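Side-chain contacts in hyaluronoglucosaminidase (Apis mellifera, PDB 1FCQ), which hydrolyses hyaluronan as a family 56 glycosidase of bee venom, where it is also a major allergen: residues L81-L84 with T85-L88; P142-D145 with D146-E150. One frame throughout, in Å; residues are numbered along the deposited sequence.

Interaction 1 of 2, residues L81-L84 with T85-L88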
ATOM      1  N   LEU A  81     -12.241  -5.387 -19.098  1.00 16.47           N
ATOM      2  CA  LEU A  81     -11.936  -6.415 -20.071  1.00 18.63           C
ATOM      3  C   LEU A  81     -11.271  -7.607 -19.400  1.00 17.54           C
ATOM      4  O   LEU A  81     -10.808  -8.548 -20.047  1.00 19.46           O
ATOM      5  CB  LEU A  81     -11.005  -5.872 -21.162  1.00 19.94           C
ATOM      6  CG  LEU A  81     -11.589  -4.816 -22.097  1.00 24.26           C
ATOM      7  CD1 LEU A  81     -10.496  -4.287 -23.019  1.00 25.09           C
ATOM      8  CD2 LEU A  81     -12.760  -5.378 -22.894  1.00 19.97           C
ATOM      9  N   GLY A  82     -11.186  -7.599 -18.068  1.00 16.53           N
ATOM     10  CA  GLY A  82     -10.502  -8.650 -17.345  1.00 16.91           C
ATOM     11  C   GLY A  82     -11.321  -9.893 -17.058  1.00 19.52           C
ATOM     12  O   GLY A  82     -12.546  -9.864 -16.960  1.00 19.33           O
ATOM     13  N   ASN A  83     -10.621 -10.992 -16.885  1.00 16.38           N
ATOM     14  CA  ASN A  83     -11.203 -12.289 -16.546  1.00 18.85           C
ATOM     15  C   ASN A  83     -11.100 -12.436 -15.025  1.00 17.21           C
ATOM     16  O   ASN A  83     -10.024 -12.726 -14.502  1.00 15.75           O
ATOM     17  CB  ASN A  83     -10.435 -13.408 -17.248  1.00 22.68           C
ATOM     18  CG  ASN A  83     -11.078 -14.764 -17.058  1.00 28.84           C
ATOM     19  OD1 ASN A  83     -11.655 -15.049 -16.012  1.00 21.77           O
ATOM     20  ND2 ASN A  83     -10.993 -15.610 -18.082  1.00 26.18           N
ATOM     21  N   LEU A  84     -12.206 -12.218 -14.337  1.00 16.56           N
ATOM     22  CA  LEU A  84     -12.253 -12.228 -12.871  1.00 17.90           C
ATOM     23  C   LEU A  84     -11.977 -13.604 -12.298  1.00 18.59           C
ATOM     24  O   LEU A  84     -11.220 -13.787 -11.337  1.00 16.00           O
ATOM     25  CB  LEU A  84     -13.651 -11.826 -12.404  1.00 16.99           C
ATOM     26  CG  LEU A  84     -13.934 -10.990 -11.178  1.00 28.22           C
ATOM     27  CD1 LEU A  84     -15.298 -11.330 -10.569  1.00 18.77           C
ATOM     28  CD2 LEU A  84     -12.862 -10.990 -10.109  1.00 25.25           C
ATOM     29  N   THR A  85     -12.629 -14.624 -12.884  1.00 18.81           N
ATOM     30  CA  THR A  85     -12.445 -15.977 -12.354  1.00 20.72           C
ATOM     31  C   THR A  85     -10.994 -16.414 -12.451  1.00 17.82           C
ATOM     32  O   THR A  85     -10.478 -16.979 -11.475  1.00 19.47           O
ATOM     33  CB  THR A  85     -13.410 -16.999 -12.985  1.00 22.21           C
ATOM     34  OG1 THR A  85     -13.098 -17.140 -14.371  1.00 29.76           O
ATOM     35  CG2 THR A  85     -14.847 -16.539 -12.808  1.00 28.09           C
ATOM     36  N   LYS A  86     -10.296 -16.106 -13.531  1.00 19.68           N
ATOM     37  CA  LYS A  86      -8.885 -16.412 -13.689  1.00 16.66           C
ATOM     38  C   LYS A  86      -8.068 -15.719 -12.597  1.00 16.72           C
ATOM     39  O   LYS A  86      -7.270 -16.340 -11.904  1.00 17.87           O
ATOM     40  CB  LYS A  86      -8.394 -15.944 -15.069  1.00 18.99           C
ATOM     41  CG  LYS A  86      -6.967 -16.382 -15.367  1.00 26.04           C
ATOM     42  CD  LYS A  86      -6.467 -15.866 -16.702  1.00 32.64           C
ATOM     43  CE  LYS A  86      -7.282 -16.386 -17.876  1.00 35.64           C
ATOM     44  NZ  LYS A  86      -7.259 -17.875 -17.951  1.00 41.70           N
ATOM     45  N   HIS A  87      -8.343 -14.426 -12.425  1.00 14.81           N
ATOM     46  CA  HIS A  87      -7.663 -13.671 -11.365  1.00 13.37           C
ATOM     47  C   HIS A  87      -7.904 -14.274  -9.990  1.00 12.97           C
ATOM     48  O   HIS A  87      -6.940 -14.465  -9.216  1.00 13.39           O
ATOM     49  CB  HIS A  87      -8.137 -12.214 -11.397  1.00 13.84           C
ATOM     50  CG  HIS A  87      -7.704 -11.484 -10.158  1.00 16.17           C
ATOM     51  ND1 HIS A  87      -8.528 -11.007  -9.163  1.00 17.45           N
ATOM     52  CD2 HIS A  87      -6.437 -11.227  -9.770  1.00 11.67           C
ATOM     53  CE1 HIS A  87      -7.759 -10.461  -8.244  1.00 10.12           C
ATOM     54  NE2 HIS A  87      -6.483 -10.565  -8.573  1.00 19.48           N
ATOM     55  N   LEU A  88      -9.160 -14.577  -9.649  1.00 13.07           N
ATOM     56  CA  LEU A  88      -9.426 -15.111  -8.311  1.00 13.21           C
ATOM     57  C   LEU A  88      -8.806 -16.483  -8.078  1.00 14.06           C
ATOM     58  O   LEU A  88      -8.378 -16.782  -6.951  1.00 16.58           O
ATOM     59  CB  LEU A  88     -10.938 -15.158  -8.024  1.00 12.03           C
ATOM     60  CG  LEU A  88     -11.591 -13.774  -8.023  1.00 14.01           C
ATOM     61  CD1 LEU A  88     -13.107 -13.875  -7.906  1.00 16.31           C
ATOM     62  CD2 LEU A  88     -11.002 -12.923  -6.899  1.00 18.44           C
TER
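The side chains of N83 and K86 cross at about a right angle, the amide oxygen turned to the start of the helix and the amide nitrogen to the lysine chain. With CG anti to the backbone N (chi1 -174°), OD1 of N83 comes 3.0 Å from K86 N and takes a straight hydrogen bond from it, although this donor lies well above the amide plane. The hydroxyl of T85 supplies the second bond: OG1 donates to N83 OD1 at 3.0 Å, this time in the carbonyl plane. Two donors from different directions thus hold the amide's rotation. K86 CB lies alongside the amide C=O, 3.5 Å from N83 CG, and the bend of the lysine at chi3 (-62°) brings CE within 3.8 Å of N83 ND2. This is an N-cap, N83 being the last residue before helix 84-98 and answering an amide of its first turn. The backbone joins in as H87 N bonds to N83 O at 3.2 Å, followed by L88 N to L84 O at 2.8 Å. One turn apart, L84 and L88 meet obliquely through methyls, L84 CD2 lying 3.6 Å from L88 CD1. L84 also packs on L163 and F164 of helix 146-175, and L88 on T168.

Interaction 2 of 2, residues P142-D145 with D146-E150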
ATOM      1  N   PRO A 142     -19.308   3.180 -32.184  1.00 19.93           N
ATOM      2  CA  PRO A 142     -18.790   4.289 -32.950  1.00 17.66           C
ATOM      3  C   PRO A 142     -19.702   5.468 -33.184  1.00 16.91           C
ATOM      4  O   PRO A 142     -19.262   6.547 -33.588  1.00 19.86           O
ATOM      5  CB  PRO A 142     -18.355   3.696 -34.292  1.00 17.95           C
ATOM      6  CG  PRO A 142     -18.529   2.237 -34.204  1.00 24.78           C
ATOM      7  CD  PRO A 142     -19.263   1.912 -32.944  1.00 21.22           C
ATOM      8  N   PHE A 143     -21.016   5.291 -33.010  1.00 18.84           N
ATOM      9  CA  PHE A 143     -21.985   6.339 -33.278  1.00 21.00           C
ATOM     10  C   PHE A 143     -22.633   6.887 -32.020  1.00 19.95           C
ATOM     11  O   PHE A 143     -23.558   7.702 -32.110  1.00 20.71           O
ATOM     12  CB  PHE A 143     -23.002   5.859 -34.340  1.00 18.29           C
ATOM     13  CG  PHE A 143     -22.230   5.561 -35.611  1.00 16.09           C
ATOM     14  CD1 PHE A 143     -21.811   4.266 -35.875  1.00 19.96           C
ATOM     15  CD2 PHE A 143     -21.843   6.579 -36.460  1.00 21.15           C
ATOM     16  CE1 PHE A 143     -21.061   3.992 -37.007  1.00 19.61           C
ATOM     17  CE2 PHE A 143     -21.103   6.309 -37.597  1.00 26.73           C
ATOM     18  CZ  PHE A 143     -20.711   5.008 -37.862  1.00 20.58           C
ATOM     19  N   TRP A 144     -22.069   6.556 -30.854  1.00 20.27           N
ATOM     20  CA  TRP A 144     -22.547   7.167 -29.615  1.00 20.36           C
ATOM     21  C   TRP A 144     -21.945   8.565 -29.507  1.00 20.22           C
ATOM     22  O   TRP A 144     -20.773   8.770 -29.863  1.00 17.82           O
ATOM     23  CB  TRP A 144     -22.071   6.391 -28.390  1.00 18.71           C
ATOM     24  CG  TRP A 144     -22.947   5.239 -28.011  1.00 21.44           C
ATOM     25  CD1 TRP A 144     -23.984   4.701 -28.710  1.00 22.25           C
ATOM     26  CD2 TRP A 144     -22.817   4.446 -26.818  1.00 23.24           C
ATOM     27  NE1 TRP A 144     -24.515   3.636 -28.033  1.00 23.81           N
ATOM     28  CE2 TRP A 144     -23.826   3.466 -26.862  1.00 27.61           C
ATOM     29  CE3 TRP A 144     -21.954   4.478 -25.718  1.00 24.47           C
ATOM     30  CZ2 TRP A 144     -23.996   2.520 -25.858  1.00 23.79           C
ATOM     31  CZ3 TRP A 144     -22.131   3.542 -24.716  1.00 30.91           C
ATOM     32  CH2 TRP A 144     -23.139   2.572 -24.791  1.00 30.66           C
ATOM     33  N   ASP A 145     -22.723   9.510 -28.989  1.00 19.48           N
ATOM     34  CA  ASP A 145     -22.156  10.852 -28.830  1.00 20.58           C
ATOM     35  C   ASP A 145     -21.019  10.776 -27.808  1.00 22.56           C
ATOM     36  O   ASP A 145     -20.956   9.864 -26.977  1.00 22.85           O
ATOM     37  CB  ASP A 145     -23.200  11.878 -28.439  1.00 26.23           C
ATOM     38  CG  ASP A 145     -23.856  11.576 -27.110  1.00 34.74           C
ATOM     39  OD1 ASP A 145     -23.173  11.653 -26.071  1.00 33.32           O
ATOM     40  OD2 ASP A 145     -25.069  11.264 -27.102  1.00 43.85           O
ATOM     41  N   ASP A 146     -20.141  11.758 -27.856  1.00 20.99           N
ATOM     42  CA  ASP A 146     -18.952  11.806 -27.013  1.00 22.82           C
ATOM     43  C   ASP A 146     -19.249  11.796 -25.525  1.00 26.36           C
ATOM     44  O   ASP A 146     -18.538  11.098 -24.790  1.00 25.51           O
ATOM     45  CB  ASP A 146     -18.086  13.002 -27.410  1.00 26.86           C
ATOM     46  CG  ASP A 146     -16.690  12.912 -26.831  1.00 32.65           C
ATOM     47  OD1 ASP A 146     -16.340  13.797 -26.023  1.00 32.84           O
ATOM     48  OD2 ASP A 146     -15.950  11.967 -27.166  1.00 32.66           O
ATOM     49  N   GLN A 147     -20.273  12.502 -25.061  1.00 23.04           N
ATOM     50  CA  GLN A 147     -20.598  12.489 -23.633  1.00 28.30           C
ATOM     51  C   GLN A 147     -20.962  11.079 -23.193  1.00 25.96           C
ATOM     52  O   GLN A 147     -20.503  10.612 -22.144  1.00 27.10           O
ATOM     53  CB  GLN A 147     -21.722  13.470 -23.303  1.00 34.60           C
ATOM     54  CG  GLN A 147     -22.048  13.529 -21.816  1.00 44.28           C
ATOM     55  CD  GLN A 147     -23.052  14.612 -21.477  1.00 50.18           C
ATOM     56  OE1 GLN A 147     -24.186  14.604 -21.957  1.00 51.45           O
ATOM     57  NE2 GLN A 147     -22.625  15.555 -20.642  1.00 54.82           N
ATOM     58  N   ARG A 148     -21.751  10.371 -23.993  1.00 22.57           N
ATOM     59  CA  ARG A 148     -22.152   9.005 -23.707  1.00 21.24           C
ATOM     60  C   ARG A 148     -20.923   8.095 -23.644  1.00 19.29           C
ATOM     61  O   ARG A 148     -20.802   7.258 -22.749  1.00 20.20           O
ATOM     62  CB  ARG A 148     -23.186   8.522 -24.718  1.00 24.83           C
ATOM     63  CG  ARG A 148     -23.800   7.168 -24.404  1.00 32.51           C
ATOM     64  CD  ARG A 148     -25.171   7.023 -25.028  1.00 43.94           C
ATOM     65  NE  ARG A 148     -25.979   5.906 -24.617  1.00 51.31           N
ATOM     66  CZ  ARG A 148     -26.040   5.187 -23.516  1.00 54.22           C
ATOM     67  NH1 ARG A 148     -25.228   5.393 -22.486  1.00 51.49           N
ATOM     68  NH2 ARG A 148     -26.923   4.196 -23.405  1.00 58.88           N
ATOM     69  N   VAL A 149     -20.011   8.282 -24.601  1.00 20.43           N
ATOM     70  CA  VAL A 149     -18.782   7.480 -24.617  1.00 16.01           C
ATOM     71  C   VAL A 149     -17.992   7.697 -23.334  1.00 17.53           C
ATOM     72  O   VAL A 149     -17.577   6.715 -22.713  1.00 17.82           O
ATOM     73  CB  VAL A 149     -17.911   7.850 -25.833  1.00 15.76           C
ATOM     74  CG1 VAL A 149     -16.513   7.241 -25.700  1.00 18.37           C
ATOM     75  CG2 VAL A 149     -18.548   7.406 -27.140  1.00 17.16           C
ATOM     76  N   GLU A 150     -17.724   8.950 -22.979  1.00 18.24           N
ATOM     77  CA  GLU A 150     -16.947   9.251 -21.781  1.00 17.81           C
ATOM     78  C   GLU A 150     -17.597   8.688 -20.524  1.00 22.16           C
ATOM     79  O   GLU A 150     -16.943   8.087 -19.660  1.00 21.55           O
ATOM     80  CB  GLU A 150     -16.783  10.771 -21.656  1.00 21.18           C
ATOM     81  CG  GLU A 150     -15.850  11.317 -22.744  1.00 28.41           C
ATOM     82  CD  GLU A 150     -14.414  10.897 -22.477  1.00 30.30           C
ATOM     83  OE1 GLU A 150     -14.112  10.441 -21.349  1.00 30.20           O
ATOM     84  OE2 GLU A 150     -13.577  11.026 -23.388  1.00 36.37           O
TER
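OD1 of D145 accepts a 2.8 Å hydrogen bond from R148 N, reached on the syn side of the carboxylate and 30° out of its plane. The carboxylate is folded back over the helix start by chi1 of 62°, which sets CG between the backbone N and the carbonyl carbon. Placed right before helix 146-175 and accepting from R148 N, D145 is its N-cap, and its negative charge probably also suits the positive end of the helix dipole. Its own carbonyl begins the helical pattern, V149 N bonding to D145 O at 3.0 Å. One residue earlier, W144 lays its indole against the extended side chain of R148. CG of R148 touches W144 CE3 at 3.5 Å, CD sits over the five-membered ring in a CH-pi contact, and the guanidinium lies flat over the six-membered ring, the planes only 5° apart. The result is a cation-pi stack, with R148 CZ 4.2 Å from the six-membered ring centroid. Beside it, CG2 of V149 meets W144 CB at 3.9 Å. The turn joins helices 127-140 and 146-175: W144 packs on V137 and V149 on V134 of the former, whose R138 forms a salt bridge with D146.

Both contacts cap the N-terminus of a helix with a side-chain oxygen that accepts from the backbone N three residues on, through an amide in interaction 1 and a carboxylate in interaction 2. Their centres are 27 Å apart and the nearest atoms about 13 Å, so they do not touch. Helix 146-175 connects them: interaction 2 begins it, and further along L163, F164 and T168 receive side chains from interaction 1. The helices belong to the TIM-barrel fold of the hyaluronidase family. Both sites are on the surface, centred 22 and 35 Å from the centre of the chain, the second being the more peripheral.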